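Local coordinates for protein geranyltranstransferase (Thermotoga maritima, PDB 2FTZ) that probably catalyses, as a farnesyl diphosphate synthase of the polyprenyl synthetase family, the condensation of geranyl diphosphate with isopentenyl diphosphate, at residues A74-L77 with F78-A81; E19-I22 with R23-R27; E166-E169 with R170-A173; G149-M152 with D153-E157; R105-G108 with E109-L113. One frame throughout, in Å; residues are numbered along the deposited sequence. Where two conformers were deposited one is given.

Contact 1: residues A74-L77 with F78-A81; sequences AVEL and FHTA
Thr80 sits one helical turn beyond Glu76 and folds its hydroxyl back onto the carbonyl of that residue. Its CB lies 3.5 Å from Glu76 O. One step further out, OG1 closes to 2.7 Å from Glu76 O and donates a hydrogen bond to it, because chi1 of -50° swings the hydroxyl beside the backbone N and anti to the carbonyl carbon. The same oxygen takes the regular helical bond from Thr80 N at 2.9 Å, and the two donors arrive from opposite faces of the carbonyl plane, so Glu76 O is gripped twice by a single residue. At the tip, OG1 also accepts a bond from a water 2.6 Å away, and this water spans the gap to Glu76 OE2 at 3.0 Å. Glu76 comes round to the water through a bend at chi2 (61°), and in doing so runs alongside the His79 side chain: OE1 stands 3.9 Å from His79 CD2, with carboxylate and imidazole planes 48° apart. The stronger partner of the carboxylate is Arg48, which forms a salt bridge with OE2, while His79 NE2 is hydrogen-bonded to an unidentified bound molecule. This part of helix 69-87 runs near the centre of the chain, and nearly all of its side chains here are buried. Thr80 packs on helix 33-43, Val75 on helix 177-189 and Ala74, Leu77 and Ala81 on helix 109-127, whose Phe120 meets the Phe78 ring; Phe78 also reaches Phe121 of the second subunit, bringing the dimer interface to this helix.

Contact 2: residues E19-I22 with R23-R27; sequences EERI and REILR
Arg21 lays the aliphatic part of its side chain over Ile25, one turn along helix 19-26, with CG 3.9 Å and CD 4.0 Å from Ile25 CD1. Bends at chi2 (58°) and chi3 (67°) then carry its NE toward Glu24. There the geometry allows a weak ionic hydrogen bond: NE lies 3.3 Å from Glu24 OE1 and the N-H points well off line (127°), although the oxygen sits at the guanidinium edge and the two flat groups are nearly coplanar. Glu24 was modelled in two positions, so this pairing describes one of them, and the firmer partner of Arg21 is Asp70, to which NH1 makes a salt bridge. Glu24 OE2 also comes within 4.4 Å of Glu20 OE2, a like-charged neighbour at the exposed side of the helix. The inward side is apolar. Ile22 and Leu26 run alongside each other in the same direction, with Ile22 CG2 against Leu26 CD1 at 3.8 Å; both rest on helix 33-43, and Leu26 also meets helix 109-127. Glu19, for its part, is paired with Arg48. The chemistry is that of an amphipathic helix: isoleucine and leucine carry the packing, whereas the glutamate-arginine pair within the helix is loose and probably contributes less than the ionic links that Arg21 and Glu19 make to Asp70 and Arg48.

Contact 3: residues E166-E169 with R170-A173; sequences EMVE and RMYA
A salt bridge between residues one helical turn apart joins Glu166 to Arg170 on the outer side of helix 165-173, toward the periphery of the all-helical subunit. Arg170 NH2 donates to Glu166 OE2 at 3.0 Å, using the anti lone pair of that oxygen. The bond is bent (134°), and the carboxylate and guanidinium planes stand 70° apart. A kink at chi3 (-61°) folds the arginine back along the helix, bringing NH1 to 4.0 Å from Met167 CG. One water lies 3.1 Å from NH1, in the guanidinium plane, and donates weakly to OE2; another donates to Met167 O and accepts only a weak bond from NH1. A leucine in place of Arg170 would probably leave Glu166 without its positive mate and these waters without the NH1 donor. On the inner side, Val168 CG1 packs alongside Tyr172 CE1 at 3.8 Å. Tyr172 directs its hydroxyl to Asp214, in a sequence matching the second aspartate-rich motif of the polyprenyl synthetases, and to Leu238 N. Met171 CE lies at the edge of the Tyr172 ring, in its plane, and this residue also packs on helix 147-158. Arg170 touches Trp30 of the second subunit.

Contact 4: residues G149-M152 with D153-E157; sequences GEAM and DVEFE
Glu150 and Asp153 share a water that lies 2.6 Å from Glu150 OE1 and 2.6 Å from Asp153 OD2, spanning two carboxylates whose own oxygens stay 4.6 Å apart. Asp153 OD2 is bound as well by the dimethylated lysine at position 175, and Glu150 OE1 by an unidentified molecule, probably from the crystallisation liquor, which may mark a pocket; Asp86, close to Glu150, belongs to a sequence resembling the first aspartate-rich motif of the family. Among the helical bonds, Phe156 N donates to Met152 O at 2.8 Å. The same carbonyl oxygen stands 3.0 Å above the plane of the Phe156 ring, near its CG rim, because chi2 of -6° turns the face of the ring back along the helix. Beyond it, Met152 CB lies over that face, 4.1 Å from the ring centroid and 20° off the normal, as a CH-pi contact. The sulfur, Met152 SD, is further out and oblique, a Met-aromatic approach at 5.4 Å from the same centroid. With an alanine at Phe156, the methylene of Met152 would probably lose its aromatic cover and a gap would open toward helix 165-173. That helix packs through Met167 and Met171 against Phe156, while Glu155, turned to a different side of helix 147-158, binds Leu33 N and Thr34 OG1 of the second subunit.

Contact 5: residues R105-G108 with E109-L113; sequences RTYG and EDIAL. With EDO (1,2-ethanediol), chain F; EDO (1,2-ethanediol), chain G.
Tyr107 and Ile111 make the close part of this turn between two helices: Tyr107 CB meets Ile111 CG2 at 3.6 Å, and Ile111 CG1 lies 3.4 Å from Tyr107 O. Both side chains pack on helix 33-43, and the tyrosine hydroxyl is bound to Glu36. Gly108 belongs to the tight side too: at phi 108° a beta carbon would be jammed against the carbonyl oxygen of Tyr107 and would also crowd Asp110 OD1. On the looser side the polar groups are met by a water and two ethanediols, probably from the crystallisation liquor. Asp110 holds its carboxylate between the backbone N and the carbonyl carbon (chi1 49°), and its OD1 receives a bond from a water at 2.6 Å that also donates to Tyr107 O. One ethanediol donates from O1 to Asp110 OD2 at 2.7 Å; another accepts a nearly straight bond from Glu109 N to its O1, satisfying an N-H of the new helix. Asp110 OD2 is in addition bridged to Arg158 of the second subunit. Ala112 N bonds to Gly108 O at 3.0 Å, as expected of an N-cap residue; with its positive phi, Gly108 thus both ends helix 103-107 and caps helix 109-127.

Overall arrangement
All five contacts are local, so none closes a long loop, and along the chain they follow in series without nesting or crossing. Contact 2 comes first, on helix 19-26, and touches contact 1 on helix 69-87, where Ile22 packs on Glu76 and Leu26 on Leu77. The chain then reaches contact 5, the junction of helices 103-107 and 109-127, about 18 Å from contact 1 between centres. Contact 4 on helix 147-158 and contact 3 on helix 165-173 close the series as a second touching pair, on the opposite side of the chain's centre from contact 2. Contacts 4 and 5 meet across the dimer: Val154 packs on Asp110 of the second subunit.

Contact 1: residues A74-L77 with F78-A81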
# COMPACT_ATOMS: atom_id res chain seq x y z
N ALA A 74 -3.50 -10.21 8.24
CA ALA A 74 -3.23 -9.41 7.04
C ALA A 74 -4.49 -8.93 6.33
O ALA A 74 -4.64 -7.74 5.98
CB ALA A 74 -2.36 -10.17 6.06
N VAL A 75 -5.42 -9.85 6.10
CA VAL A 75 -6.66 -9.51 5.43
C VAL A 75 -7.47 -8.47 6.23
O VAL A 75 -8.01 -7.52 5.64
CB VAL A 75 -7.47 -10.77 5.08
CG1 VAL A 75 -8.89 -10.41 4.78
CG2 VAL A 75 -6.81 -11.48 3.85
N GLU A 76 -7.51 -8.61 7.54
CA GLU A 76 -8.27 -7.68 8.34
C GLU A 76 -7.63 -6.28 8.39
O GLU A 76 -8.33 -5.27 8.39
CB GLU A 76 -8.43 -8.23 9.74
CG GLU A 76 -9.47 -7.47 10.59
CD GLU A 76 -10.93 -7.48 10.07
OE1 GLU A 76 -11.33 -8.11 9.05
OE2 GLU A 76 -11.68 -6.69 10.65
N LEU A 77 -6.32 -6.22 8.42
CA LEU A 77 -5.58 -4.93 8.44
C LEU A 77 -5.82 -4.24 7.11
O LEU A 77 -6.08 -3.05 7.05
CB LEU A 77 -4.08 -5.18 8.67
CG LEU A 77 -3.58 -5.61 10.06
CD1 LEU A 77 -2.06 -5.89 10.06
CD2 LEU A 77 -3.96 -4.58 11.10
N PHE A 78 -5.78 -5.01 6.04
CA PHE A 78 -6.03 -4.46 4.70
C PHE A 78 -7.44 -3.93 4.57
O PHE A 78 -7.67 -2.79 4.09
CB PHE A 78 -5.77 -5.51 3.62
CG PHE A 78 -5.66 -4.90 2.24
CD1 PHE A 78 -6.76 -4.73 1.46
CD2 PHE A 78 -4.43 -4.48 1.75
CE1 PHE A 78 -6.65 -4.13 0.19
CE2 PHE A 78 -4.32 -3.91 0.47
CZ PHE A 78 -5.40 -3.75 -0.29
N HIS A 79 -8.41 -4.73 4.99
CA HIS A 79 -9.80 -4.32 5.06
C HIS A 79 -9.96 -3.01 5.82
O HIS A 79 -10.65 -2.09 5.32
CB HIS A 79 -10.62 -5.45 5.69
CG HIS A 79 -12.06 -5.15 5.85
ND1 HIS A 79 -12.86 -4.77 4.79
CD2 HIS A 79 -12.86 -5.17 6.95
CE1 HIS A 79 -14.08 -4.56 5.24
NE2 HIS A 79 -14.10 -4.78 6.54
N THR A 80 -9.39 -2.96 7.04
CA THR A 80 -9.40 -1.72 7.85
C THR A 80 -8.91 -0.50 7.08
O THR A 80 -9.57 0.57 7.08
CB THR A 80 -8.63 -1.87 9.15
OG1 THR A 80 -9.08 -3.06 9.81
CG2 THR A 80 -8.85 -0.65 10.10
N ALA A 81 -7.77 -0.65 6.43
CA ALA A 81 -7.15 0.45 5.70
C ALA A 81 -8.11 0.92 4.61
O ALA A 81 -8.27 2.13 4.37
CB ALA A 81 -5.85 -0.01 5.06
O HOH W 1 -11.16 -3.79 11.18

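Contact 2: residues E19-I22 with R23-R27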
# COMPACT_ATOMS: atom_id res chain seq x y z
N GLU A 19 -8.16 -10.53 17.47
CA GLU A 19 -8.15 -9.26 18.23
C GLU A 19 -6.81 -9.07 18.93
O GLU A 19 -6.21 -8.00 18.90
CB GLU A 19 -9.26 -9.19 19.30
CG GLU A 19 -10.73 -9.36 18.86
CD GLU A 19 -11.25 -8.26 17.96
OE1 GLU A 19 -10.62 -7.18 17.91
OE2 GLU A 19 -12.31 -8.47 17.31
N GLU A 20 -6.33 -10.13 19.58
CA GLU A 20 -5.05 -10.08 20.33
C GLU A 20 -3.84 -9.80 19.43
O GLU A 20 -2.98 -8.96 19.75
CB GLU A 20 -4.85 -11.42 21.07
CG GLU A 20 -3.73 -11.41 22.05
CD GLU A 20 -3.71 -12.71 22.90
OE1 GLU A 20 -4.47 -13.66 22.60
OE2 GLU A 20 -2.91 -12.76 23.86
N ARG A 21 -3.79 -10.46 18.28
CA ARG A 21 -2.71 -10.24 17.33
C ARG A 21 -2.76 -8.83 16.76
O ARG A 21 -1.73 -8.17 16.59
CB ARG A 21 -2.76 -11.27 16.19
CG ARG A 21 -1.65 -11.13 15.17
CD ARG A 21 -0.25 -11.23 15.76
NE ARG A 21 0.02 -12.56 16.27
CZ ARG A 21 0.26 -13.64 15.52
NH1 ARG A 21 0.23 -13.58 14.18
NH2 ARG A 21 0.52 -14.80 16.10
N ILE A 22 -3.96 -8.37 16.43
CA ILE A 22 -4.14 -7.00 15.94
C ILE A 22 -3.65 -5.97 16.96
O ILE A 22 -2.92 -5.03 16.61
CB ILE A 22 -5.60 -6.73 15.57
CG1 ILE A 22 -5.93 -7.46 14.25
CG2 ILE A 22 -5.88 -5.18 15.41
CD1 ILE A 22 -7.43 -7.40 13.95
N ARG A 23 -4.02 -6.15 18.22
CA ARG A 23 -3.52 -5.26 19.27
C ARG A 23 -1.99 -5.31 19.42
O ARG A 23 -1.35 -4.27 19.63
CB ARG A 23 -4.28 -5.50 20.57
CG ARG A 23 -5.73 -5.02 20.53
CD ARG A 23 -6.38 -5.01 21.91
NE ARG A 23 -7.76 -4.53 21.87
CZ ARG A 23 -8.15 -3.26 21.78
NH1 ARG A 23 -7.27 -2.26 21.69
NH2 ARG A 23 -9.45 -2.97 21.76
N GLU A 24 -1.37 -6.47 19.27
CA GLU A 24 0.09 -6.59 19.30
C GLU A 24 0.77 -5.83 18.17
O GLU A 24 1.77 -5.07 18.39
CB GLU A 24 0.53 -8.07 19.22
CG GLU A 24 0.37 -8.89 20.49
CD GLU A 24 0.39 -10.42 20.25
OE1 GLU A 24 0.59 -10.85 19.09
OE2 GLU A 24 0.19 -11.18 21.23
N ILE A 25 0.28 -6.05 16.95
CA ILE A 25 0.86 -5.39 15.79
C ILE A 25 0.69 -3.87 15.82
O ILE A 25 1.57 -3.14 15.38
CB ILE A 25 0.25 -5.96 14.48
CG1 ILE A 25 0.64 -7.43 14.33
CG2 ILE A 25 0.71 -5.15 13.27
CD1 ILE A 25 -0.18 -8.13 13.23
N LEU A 26 -0.47 -3.41 16.30
CA LEU A 26 -0.78 -2.01 16.31
C LEU A 26 -0.48 -1.26 17.60
O LEU A 26 -0.82 -0.08 17.70
CB LEU A 26 -2.24 -1.81 15.89
CG LEU A 26 -2.58 -2.29 14.48
CD1 LEU A 26 -4.06 -2.07 14.20
CD2 LEU A 26 -1.72 -1.64 13.40
N ARG A 27 0.20 -1.90 18.55
CA ARG A 27 0.62 -1.24 19.79
C ARG A 27 1.59 -0.12 19.39
O ARG A 27 2.64 -0.41 18.79
CB ARG A 27 1.34 -2.25 20.66
CG ARG A 27 1.71 -1.73 22.08
CD ARG A 27 2.35 -2.83 22.83
NE ARG A 27 2.75 -2.41 24.19
CZ ARG A 27 3.23 -3.25 25.07
NH1 ARG A 27 3.36 -4.56 24.78
NH2 ARG A 27 3.53 -2.81 26.27

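Contact 3: residues E166-E169 with R170-A173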
# COMPACT_ATOMS: atom_id res chain seq x y z
N GLU A 166 -22.83 -5.19 -16.94
CA GLU A 166 -21.58 -5.96 -16.85
C GLU A 166 -20.49 -5.19 -16.11
O GLU A 166 -19.76 -5.76 -15.26
CB GLU A 166 -21.08 -6.31 -18.25
CG GLU A 166 -19.78 -7.11 -18.29
CD GLU A 166 -19.32 -7.42 -19.72
OE1 GLU A 166 -20.18 -7.67 -20.60
OE2 GLU A 166 -18.09 -7.42 -19.97
N MET A 167 -20.39 -3.90 -16.40
CA MET A 167 -19.43 -3.04 -15.68
C MET A 167 -19.73 -2.97 -14.18
O MET A 167 -18.81 -2.95 -13.31
CB MET A 167 -19.40 -1.63 -16.34
CG MET A 167 -18.71 -1.62 -17.70
SD MET A 167 -19.06 -0.07 -18.59
CE MET A 167 -18.23 1.14 -17.60
N VAL A 168 -21.01 -2.88 -13.82
CA VAL A 168 -21.35 -2.86 -12.39
C VAL A 168 -21.00 -4.16 -11.74
O VAL A 168 -20.43 -4.21 -10.65
CB VAL A 168 -22.87 -2.52 -12.15
CG1 VAL A 168 -23.15 -2.54 -10.62
CG2 VAL A 168 -23.19 -1.20 -12.78
N GLU A 169 -21.32 -5.27 -12.39
CA GLU A 169 -21.00 -6.58 -11.84
C GLU A 169 -19.47 -6.79 -11.69
O GLU A 169 -19.00 -7.30 -10.68
CB GLU A 169 -21.57 -7.67 -12.72
CG GLU A 169 -23.04 -7.71 -12.77
CD GLU A 169 -23.53 -8.89 -13.61
OE1 GLU A 169 -23.10 -10.05 -13.36
OE2 GLU A 169 -24.35 -8.63 -14.50
N ARG A 170 -18.71 -6.31 -12.66
CA ARG A 170 -17.23 -6.36 -12.55
C ARG A 170 -16.73 -5.51 -11.36
O ARG A 170 -15.87 -5.96 -10.62
CB ARG A 170 -16.55 -5.92 -13.84
CG ARG A 170 -15.02 -5.95 -13.78
CD ARG A 170 -14.41 -5.45 -15.01
NE ARG A 170 -14.81 -6.28 -16.13
CZ ARG A 170 -15.58 -5.88 -17.13
NH1 ARG A 170 -16.05 -4.63 -17.20
NH2 ARG A 170 -15.89 -6.75 -18.08
N MET A 171 -17.26 -4.30 -11.20
CA MET A 171 -16.93 -3.44 -10.11
C MET A 171 -17.17 -4.14 -8.76
O MET A 171 -16.33 -4.06 -7.84
CB MET A 171 -17.68 -2.07 -10.23
CG MET A 171 -17.31 -1.10 -9.14
SD MET A 171 -18.42 -1.21 -7.74
CE MET A 171 -19.98 -0.55 -8.45
N TYR A 172 -18.29 -4.85 -8.61
CA TYR A 172 -18.53 -5.67 -7.39
C TYR A 172 -17.48 -6.78 -7.18
O TYR A 172 -16.95 -6.93 -6.03
CB TYR A 172 -19.94 -6.28 -7.43
CG TYR A 172 -21.06 -5.35 -7.01
CD1 TYR A 172 -21.05 -4.00 -7.37
CD2 TYR A 172 -22.14 -5.82 -6.28
CE1 TYR A 172 -22.07 -3.15 -7.00
CE2 TYR A 172 -23.19 -4.97 -5.92
CZ TYR A 172 -23.15 -3.63 -6.29
OH TYR A 172 -24.14 -2.75 -5.91
N ALA A 173 -17.16 -7.48 -8.26
CA ALA A 173 -16.23 -8.60 -8.24
C ALA A 173 -14.85 -8.08 -7.83
O ALA A 173 -14.10 -8.75 -7.10
CB ALA A 173 -16.16 -9.29 -9.64
O HOH W 2 -17.68 -4.26 -19.82
O HOH W 3 -16.21 -2.36 -14.71

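Contact 4: residues G149-M152 with D153-E157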
# COMPACT_ATOMS: atom_id res chain seq x y z
N GLY A 149 -11.55 -1.72 -8.36
CA GLY A 149 -12.96 -1.71 -7.98
C GLY A 149 -13.44 -0.43 -7.32
O GLY A 149 -14.49 0.10 -7.63
N GLU A 150 -12.69 0.06 -6.33
CA GLU A 150 -12.98 1.34 -5.68
C GLU A 150 -12.95 2.50 -6.69
O GLU A 150 -13.80 3.39 -6.65
CB GLU A 150 -11.95 1.56 -4.52
CG GLU A 150 -12.13 2.81 -3.74
CD GLU A 150 -13.43 2.88 -2.95
OE1 GLU A 150 -14.26 1.92 -2.93
OE2 GLU A 150 -13.61 3.95 -2.35
N ALA A 151 -11.92 2.54 -7.55
CA ALA A 151 -11.82 3.55 -8.61
C ALA A 151 -13.05 3.52 -9.51
O ALA A 151 -13.57 4.56 -9.92
CB ALA A 151 -10.50 3.34 -9.45
N MET A 152 -13.48 2.32 -9.88
CA MET A 152 -14.68 2.19 -10.74
C MET A 152 -15.88 2.74 -10.01
O MET A 152 -16.68 3.45 -10.59
CB MET A 152 -14.94 0.72 -11.08
CG MET A 152 -13.92 0.10 -12.06
SD MET A 152 -14.18 -1.66 -12.21
CE MET A 152 -12.75 -2.17 -13.19
N ASP A 153 -15.99 2.44 -8.73
CA ASP A 153 -17.19 2.91 -7.97
C ASP A 153 -17.22 4.44 -7.98
O ASP A 153 -18.25 5.05 -8.23
CB ASP A 153 -17.13 2.36 -6.54
CG ASP A 153 -18.52 2.22 -5.86
OD1 ASP A 153 -19.59 2.33 -6.50
OD2 ASP A 153 -18.48 1.90 -4.66
N VAL A 154 -16.10 5.05 -7.66
CA VAL A 154 -15.95 6.51 -7.62
C VAL A 154 -16.23 7.15 -8.99
O VAL A 154 -16.98 8.13 -9.11
CB VAL A 154 -14.55 6.90 -7.09
CG1 VAL A 154 -14.24 8.37 -7.31
CG2 VAL A 154 -14.46 6.53 -5.58
N GLU A 155 -15.59 6.61 -10.02
CA GLU A 155 -15.70 7.14 -11.37
C GLU A 155 -17.09 6.94 -12.00
O GLU A 155 -17.55 7.83 -12.71
CB GLU A 155 -14.58 6.57 -12.24
CG GLU A 155 -13.19 7.07 -11.76
CD GLU A 155 -12.06 6.79 -12.70
OE1 GLU A 155 -12.28 6.93 -13.92
OE2 GLU A 155 -10.94 6.50 -12.21
N PHE A 156 -17.70 5.78 -11.79
CA PHE A 156 -19.04 5.51 -12.32
C PHE A 156 -20.02 6.52 -11.76
O PHE A 156 -20.97 6.91 -12.45
CB PHE A 156 -19.54 4.11 -11.95
CG PHE A 156 -18.84 2.95 -12.64
CD1 PHE A 156 -17.88 3.12 -13.64
CD2 PHE A 156 -19.15 1.64 -12.23
CE1 PHE A 156 -17.26 2.00 -14.22
CE2 PHE A 156 -18.57 0.55 -12.80
CZ PHE A 156 -17.65 0.71 -13.82
N GLU A 157 -19.83 6.90 -10.50
CA GLU A 157 -20.69 7.87 -9.80
C GLU A 157 -20.48 9.28 -10.34
O GLU A 157 -21.44 10.04 -10.47
CB GLU A 157 -20.38 7.85 -8.29
CG GLU A 157 -21.04 8.96 -7.48
CD GLU A 157 -20.64 9.01 -6.02
OE1 GLU A 157 -19.53 8.56 -5.61
OE2 GLU A 157 -21.47 9.54 -5.25
O HOH W 4 -16.86 2.30 -2.69

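Contact 5: residues R105-G108 with E109-L113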
# COMPACT_ATOMS: atom_id res chain seq x y z
N ARG A 105 -12.45 12.18 11.35
CA ARG A 105 -13.20 13.05 12.28
C ARG A 105 -12.54 13.04 13.67
O ARG A 105 -12.61 14.02 14.41
CB ARG A 105 -14.67 12.61 12.37
CG ARG A 105 -15.48 12.84 11.08
CD ARG A 105 -15.79 14.30 10.83
NE ARG A 105 -16.70 14.83 11.84
CZ ARG A 105 -16.97 16.12 12.01
NH1 ARG A 105 -16.41 17.04 11.22
NH2 ARG A 105 -17.81 16.50 12.97
N THR A 106 -11.86 11.94 14.00
CA THR A 106 -11.26 11.76 15.31
C THR A 106 -9.86 12.37 15.32
O THR A 106 -9.51 13.08 16.26
CB THR A 106 -11.23 10.27 15.70
OG1 THR A 106 -12.56 9.70 15.56
CG2 THR A 106 -10.75 10.09 17.13
N TYR A 107 -9.09 12.12 14.25
CA TYR A 107 -7.68 12.46 14.20
C TYR A 107 -7.26 13.50 13.19
O TYR A 107 -6.13 13.98 13.26
CB TYR A 107 -6.88 11.19 13.93
CG TYR A 107 -6.96 10.26 15.08
CD1 TYR A 107 -6.13 10.42 16.22
CD2 TYR A 107 -7.89 9.23 15.09
CE1 TYR A 107 -6.22 9.58 17.28
CE2 TYR A 107 -7.99 8.38 16.15
CZ TYR A 107 -7.17 8.56 17.25
OH TYR A 107 -7.32 7.70 18.29
N GLY A 108 -8.12 13.84 12.22
CA GLY A 108 -7.73 14.77 11.16
C GLY A 108 -7.57 13.99 9.88
O GLY A 108 -7.27 12.80 9.90
N GLU A 109 -7.78 14.66 8.76
CA GLU A 109 -7.69 14.03 7.46
C GLU A 109 -6.28 13.62 7.10
O GLU A 109 -6.09 12.61 6.44
CB GLU A 109 -8.18 15.03 6.42
CG GLU A 109 -8.37 14.48 5.06
CD GLU A 109 -9.23 15.43 4.17
OE1 GLU A 109 -9.84 16.41 4.70
OE2 GLU A 109 -9.27 15.16 2.96
N ASP A 110 -5.30 14.42 7.53
CA ASP A 110 -3.88 14.10 7.32
C ASP A 110 -3.51 12.78 8.02
O ASP A 110 -2.92 11.86 7.43
CB ASP A 110 -2.96 15.27 7.78
CG ASP A 110 -3.28 15.84 9.22
OD1 ASP A 110 -4.28 15.49 9.92
OD2 ASP A 110 -2.47 16.71 9.64
N ILE A 111 -3.88 12.70 9.30
CA ILE A 111 -3.55 11.55 10.10
C ILE A 111 -4.27 10.33 9.57
O ILE A 111 -3.68 9.24 9.49
CB ILE A 111 -3.90 11.79 11.56
CG1 ILE A 111 -3.06 12.95 12.13
CG2 ILE A 111 -3.65 10.54 12.41
CD1 ILE A 111 -1.55 12.75 12.03
N ALA A 112 -5.54 10.49 9.19
CA ALA A 112 -6.33 9.37 8.68
C ALA A 112 -5.76 8.81 7.36
O ALA A 112 -5.72 7.59 7.16
CB ALA A 112 -7.82 9.77 8.51
N LEU A 113 -5.31 9.70 6.48
CA LEU A 113 -4.71 9.30 5.19
C LEU A 113 -3.49 8.43 5.48
O LEU A 113 -3.29 7.34 4.90
CB LEU A 113 -4.26 10.54 4.41
CG LEU A 113 -3.50 10.30 3.11
CD1 LEU A 113 -4.48 9.68 2.12
CD2 LEU A 113 -2.85 11.54 2.53
C1 EDO F . -7.80 18.46 8.71
O1 EDO F . -8.70 17.40 9.09
C2 EDO F . -6.36 18.01 8.92
O2 EDO F . -5.68 18.00 7.66
C1 EDO G . -1.50 16.51 12.72
O1 EDO G . -2.29 17.58 12.20
C2 EDO G . -1.82 16.34 14.20
O2 EDO G . -3.15 16.83 14.40
O HOH W 5 -4.76 16.49 12.30